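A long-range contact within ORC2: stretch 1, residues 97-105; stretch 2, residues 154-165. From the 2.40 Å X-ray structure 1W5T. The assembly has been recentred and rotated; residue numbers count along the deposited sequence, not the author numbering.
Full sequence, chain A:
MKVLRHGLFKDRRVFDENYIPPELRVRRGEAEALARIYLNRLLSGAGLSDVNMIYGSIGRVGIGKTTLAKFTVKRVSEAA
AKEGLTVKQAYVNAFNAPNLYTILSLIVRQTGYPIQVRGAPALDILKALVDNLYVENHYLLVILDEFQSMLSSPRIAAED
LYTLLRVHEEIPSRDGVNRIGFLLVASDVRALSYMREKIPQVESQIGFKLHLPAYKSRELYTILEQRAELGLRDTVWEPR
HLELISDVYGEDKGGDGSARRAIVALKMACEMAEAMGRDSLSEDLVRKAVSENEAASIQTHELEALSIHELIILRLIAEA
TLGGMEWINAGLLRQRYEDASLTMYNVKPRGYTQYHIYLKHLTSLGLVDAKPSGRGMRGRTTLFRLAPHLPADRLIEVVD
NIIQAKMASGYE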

# COMPACT_ATOMS: atom_id res chain seq x y z
N ALA A 97 8.41 -12.59 6.58
CA ALA A 97 8.62 -13.97 6.11
C ALA A 97 9.59 -14.15 4.92
O ALA A 97 9.17 -14.08 3.77
N PRO A 98 10.88 -14.39 5.19
CA PRO A 98 11.89 -14.65 4.13
C PRO A 98 11.56 -15.70 3.06
O PRO A 98 11.82 -15.41 1.89
N ASN A 99 11.02 -16.86 3.42
CA ASN A 99 10.83 -17.96 2.48
C ASN A 99 9.38 -18.46 2.44
O ASN A 99 8.57 -18.10 3.30
N LEU A 100 9.07 -19.28 1.44
CA LEU A 100 7.76 -19.88 1.29
C LEU A 100 7.44 -20.79 2.47
O LEU A 100 6.28 -20.91 2.90
N TYR A 101 8.47 -21.44 3.00
CA TYR A 101 8.28 -22.30 4.15
C TYR A 101 7.69 -21.47 5.31
O TYR A 101 6.79 -21.95 6.00
N THR A 102 8.20 -20.26 5.51
CA THR A 102 7.72 -19.41 6.60
C THR A 102 6.31 -18.86 6.32
O THR A 102 5.47 -18.91 7.19
N ILE A 103 6.07 -18.38 5.11
CA ILE A 103 4.73 -17.95 4.68
C ILE A 103 3.66 -19.02 4.99
O ILE A 103 2.64 -18.76 5.64
N LEU A 104 3.98 -20.25 4.58
CA LEU A 104 3.12 -21.40 4.79
C LEU A 104 2.86 -21.75 6.25
O LEU A 104 1.73 -22.07 6.64
N SER A 105 3.88 -21.67 7.08
CA SER A 105 3.63 -22.08 8.47
C SER A 105 2.83 -20.99 9.18
O SER A 105 2.02 -21.26 10.06
N PRO A 154 15.53 -13.52 -3.21
CA PRO A 154 16.22 -14.72 -3.73
C PRO A 154 15.82 -16.00 -2.99
O PRO A 154 15.83 -17.09 -3.60
N ARG A 155 15.45 -15.86 -1.72
CA ARG A 155 14.98 -16.97 -0.89
C ARG A 155 13.68 -17.63 -1.40
O ARG A 155 13.36 -18.75 -1.00
N ILE A 156 12.93 -16.94 -2.26
CA ILE A 156 11.71 -17.49 -2.87
C ILE A 156 11.92 -17.61 -4.37
O ILE A 156 12.30 -16.65 -5.03
N ALA A 157 11.68 -18.81 -4.89
CA ALA A 157 11.93 -19.12 -6.29
C ALA A 157 10.66 -19.05 -7.15
O ALA A 157 9.59 -19.48 -6.72
N ALA A 158 10.82 -18.53 -8.36
CA ALA A 158 9.75 -18.37 -9.32
C ALA A 158 8.83 -19.60 -9.33
O ALA A 158 7.60 -19.49 -9.25
N GLU A 159 9.45 -20.75 -9.42
CA GLU A 159 8.76 -22.03 -9.53
C GLU A 159 7.83 -22.28 -8.33
O GLU A 159 6.76 -22.85 -8.50
N ASP A 160 8.25 -21.83 -7.15
CA ASP A 160 7.45 -21.92 -5.91
C ASP A 160 6.18 -21.08 -5.92
O ASP A 160 5.11 -21.58 -5.58
N LEU A 161 6.31 -19.80 -6.26
CA LEU A 161 5.18 -18.89 -6.38
C LEU A 161 4.20 -19.51 -7.35
O LEU A 161 2.98 -19.46 -7.19
N TYR A 162 4.78 -20.13 -8.36
CA TYR A 162 4.02 -20.78 -9.40
C TYR A 162 3.13 -21.86 -8.83
O TYR A 162 1.95 -21.88 -9.13
N THR A 163 3.69 -22.75 -8.01
CA THR A 163 2.90 -23.84 -7.44
C THR A 163 1.87 -23.30 -6.44
O THR A 163 0.70 -23.71 -6.46
N LEU A 164 2.31 -22.38 -5.59
CA LEU A 164 1.43 -21.68 -4.64
C LEU A 164 0.22 -21.06 -5.32
O LEU A 164 -0.91 -21.28 -4.91
N LEU A 165 0.46 -20.28 -6.37
CA LEU A 165 -0.59 -19.49 -6.99
C LEU A 165 -1.32 -20.32 -8.04
O LEU A 165 -2.37 -19.93 -8.53

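No hydrogen bond joins these two stretches; the contact rests on the fit of side chains, with 437 Å² buried over both sides. Each stretch leads from a loop into a helix, and the two helices run roughly parallel, 25° apart, with axes no closer than 12.0 Å. Across that spacing the gap is filled mainly by leucine side chains, while the loops ahead of the helices come nearer, as the 5.4 Å between Asn99 CA and Arg155 CA indicates.

Along stretch 2, Pro154 opens with its CA-to-CB bond pointing away and adds nothing. Arg155 turns toward stretch 1, chi1 in m and chi2 off-well at -121°. Its CB sits 3.4 Å from Pro98 O and its CD 4.3 Å from Pro98 CB, so the aliphatic part of the chain lies along the proline. Farther out, the amide of Asn99 lies over one face of the guanidinium, with Asn99 ND2 3.8 Å from Arg155 CZ. This is packing between polar groups without a hydrogen bond. The other end of that amide is already committed: Asn99, chi1 in p, caps its own helix, its OD1 accepting from Thr102 N at 2.8 Å and, at a very short 2.4 Å, from Thr102 OG1. One residue thus serves the helix start and the contact together.

Ile156 starts out sideways, but its m,t rotamer brings its end nearer to stretch 1. Its CG1 is 3.8 Å from Asn99 CA and 3.7 Å from Leu100 N, while its CD1 reaches 3.4 Å from Pro98 O and 4.0 Å from Ile103 CD1. A single buried isoleucine therefore spans the loop and the first turn of the opposing helix.

Ala157, the N-cap residue, Ala158 and Glu159 lie out of reach. Contact resumes at Asp160, which points toward stretch 1 with chi1 in m. What it offers Leu100 is its methylene: Asp160 CB lies 3.6 Å from Leu100 CD2. Leu100, in t,p, gives up 95 Å², the largest share of any residue here.

Leu161 and Thr163 make no contact, and Tyr162 is out of reach. One turn on from Asp160, Leu164 also points toward stretch 1 and adopts the same t,p rotamer as Leu100. Its CD2 lies 4.0 Å from Leu100 CD1, and its CD1 is 4.3 Å from CD2 of Leu104, an m,t leucine that starts sideways and brings its end nearer. Leu165 is out of reach. The rule is economical: in this helix, contacts recur at an i, i+4 spacing, and leucine ends bridge the gap.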

# COMPACT_ATOMS: atom_id res chain seq x y z
CB ALA A 97 7.26 -14.59 5.75
CB PRO A 98 13.13 -15.12 4.92
CG PRO A 98 12.62 -15.41 6.32
CD PRO A 98 11.50 -14.40 6.53
CB ASN A 99 11.74 -19.13 2.87
CG ASN A 99 11.77 -19.36 4.37
OD1 ASN A 99 10.73 -19.27 5.04
ND2 ASN A 99 12.96 -19.63 4.91
CB LEU A 100 7.66 -20.65 -0.03
CG LEU A 100 6.26 -21.02 -0.54
CD1 LEU A 100 5.43 -19.80 -0.95
CD2 LEU A 100 6.34 -21.99 -1.72
CB TYR A 101 9.59 -23.00 4.56
CG TYR A 101 9.44 -23.72 5.90
CD1 TYR A 101 9.05 -25.05 5.97
CD2 TYR A 101 9.65 -23.03 7.11
CE1 TYR A 101 8.89 -25.68 7.22
CE2 TYR A 101 9.50 -23.64 8.32
CZ TYR A 101 9.13 -24.95 8.38
OH TYR A 101 8.99 -25.53 9.62
CB THR A 102 8.73 -18.26 6.93
OG1 THR A 102 10.01 -18.82 7.25
CG2 THR A 102 8.37 -17.54 8.23
CB ILE A 103 4.75 -17.50 3.17
CG1 ILE A 103 5.47 -16.15 3.05
CG2 ILE A 103 3.33 -17.41 2.58
CD1 ILE A 103 6.21 -15.92 1.75
CB LEU A 104 3.65 -22.61 4.05
CG LEU A 104 3.51 -22.55 2.54
CD1 LEU A 104 3.94 -23.91 2.06
CD2 LEU A 104 2.12 -22.24 2.05
CB SER A 105 4.93 -22.45 9.19
OG SER A 105 5.77 -21.32 9.28
CB PRO A 154 17.70 -14.39 -3.53
CG PRO A 154 17.75 -12.88 -3.40
CD PRO A 154 16.48 -12.52 -2.69
CB ARG A 155 14.81 -16.50 0.56
CG ARG A 155 16.12 -16.45 1.38
CD ARG A 155 16.10 -17.33 2.65
NE ARG A 155 15.62 -18.70 2.36
CZ ARG A 155 16.11 -19.83 2.88
NH1 ARG A 155 17.12 -19.81 3.76
NH2 ARG A 155 15.57 -20.99 2.52
CB ILE A 156 10.45 -16.62 -2.53
CG1 ILE A 156 10.14 -16.69 -1.04
CG2 ILE A 156 9.24 -17.03 -3.37
CD1 ILE A 156 9.45 -15.47 -0.51
CB ALA A 157 12.55 -20.49 -6.41
CB ALA A 158 10.33 -18.14 -10.72
CB GLU A 159 9.80 -23.15 -9.66
CG GLU A 159 10.99 -22.97 -8.72
CD GLU A 159 12.22 -22.36 -9.39
OE1 GLU A 159 13.29 -22.97 -9.27
OE2 GLU A 159 12.14 -21.27 -10.01
CB ASP A 160 8.30 -21.51 -4.72
CG ASP A 160 9.39 -22.51 -4.42
OD1 ASP A 160 9.21 -23.71 -4.78
OD2 ASP A 160 10.43 -22.16 -3.82
CB LEU A 161 5.64 -17.54 -6.92
CG LEU A 161 6.35 -16.56 -5.99
CD1 LEU A 161 6.65 -15.27 -6.74
CD2 LEU A 161 5.54 -16.29 -4.74
CB TYR A 162 5.00 -21.38 -10.40
CG TYR A 162 4.40 -21.72 -11.70
CD1 TYR A 162 3.51 -22.81 -11.82
CD2 TYR A 162 4.72 -20.99 -12.84
CE1 TYR A 162 2.97 -23.15 -13.03
CE2 TYR A 162 4.17 -21.33 -14.07
CZ TYR A 162 3.29 -22.41 -14.15
OH TYR A 162 2.72 -22.78 -15.35
CB THR A 163 3.78 -25.00 -6.84
OG1 THR A 163 4.53 -24.51 -5.72
CG2 THR A 163 4.88 -25.41 -7.81
CB LEU A 164 2.19 -20.60 -3.85
CG LEU A 164 1.31 -19.77 -2.90
CD1 LEU A 164 0.81 -20.60 -1.72
CD2 LEU A 164 2.00 -18.49 -2.43
CB LEU A 165 -0.03 -18.20 -7.58
CG LEU A 165 0.04 -16.90 -6.76
CD1 LEU A 165 -0.42 -16.98 -5.30
CD2 LEU A 165 1.42 -16.40 -6.80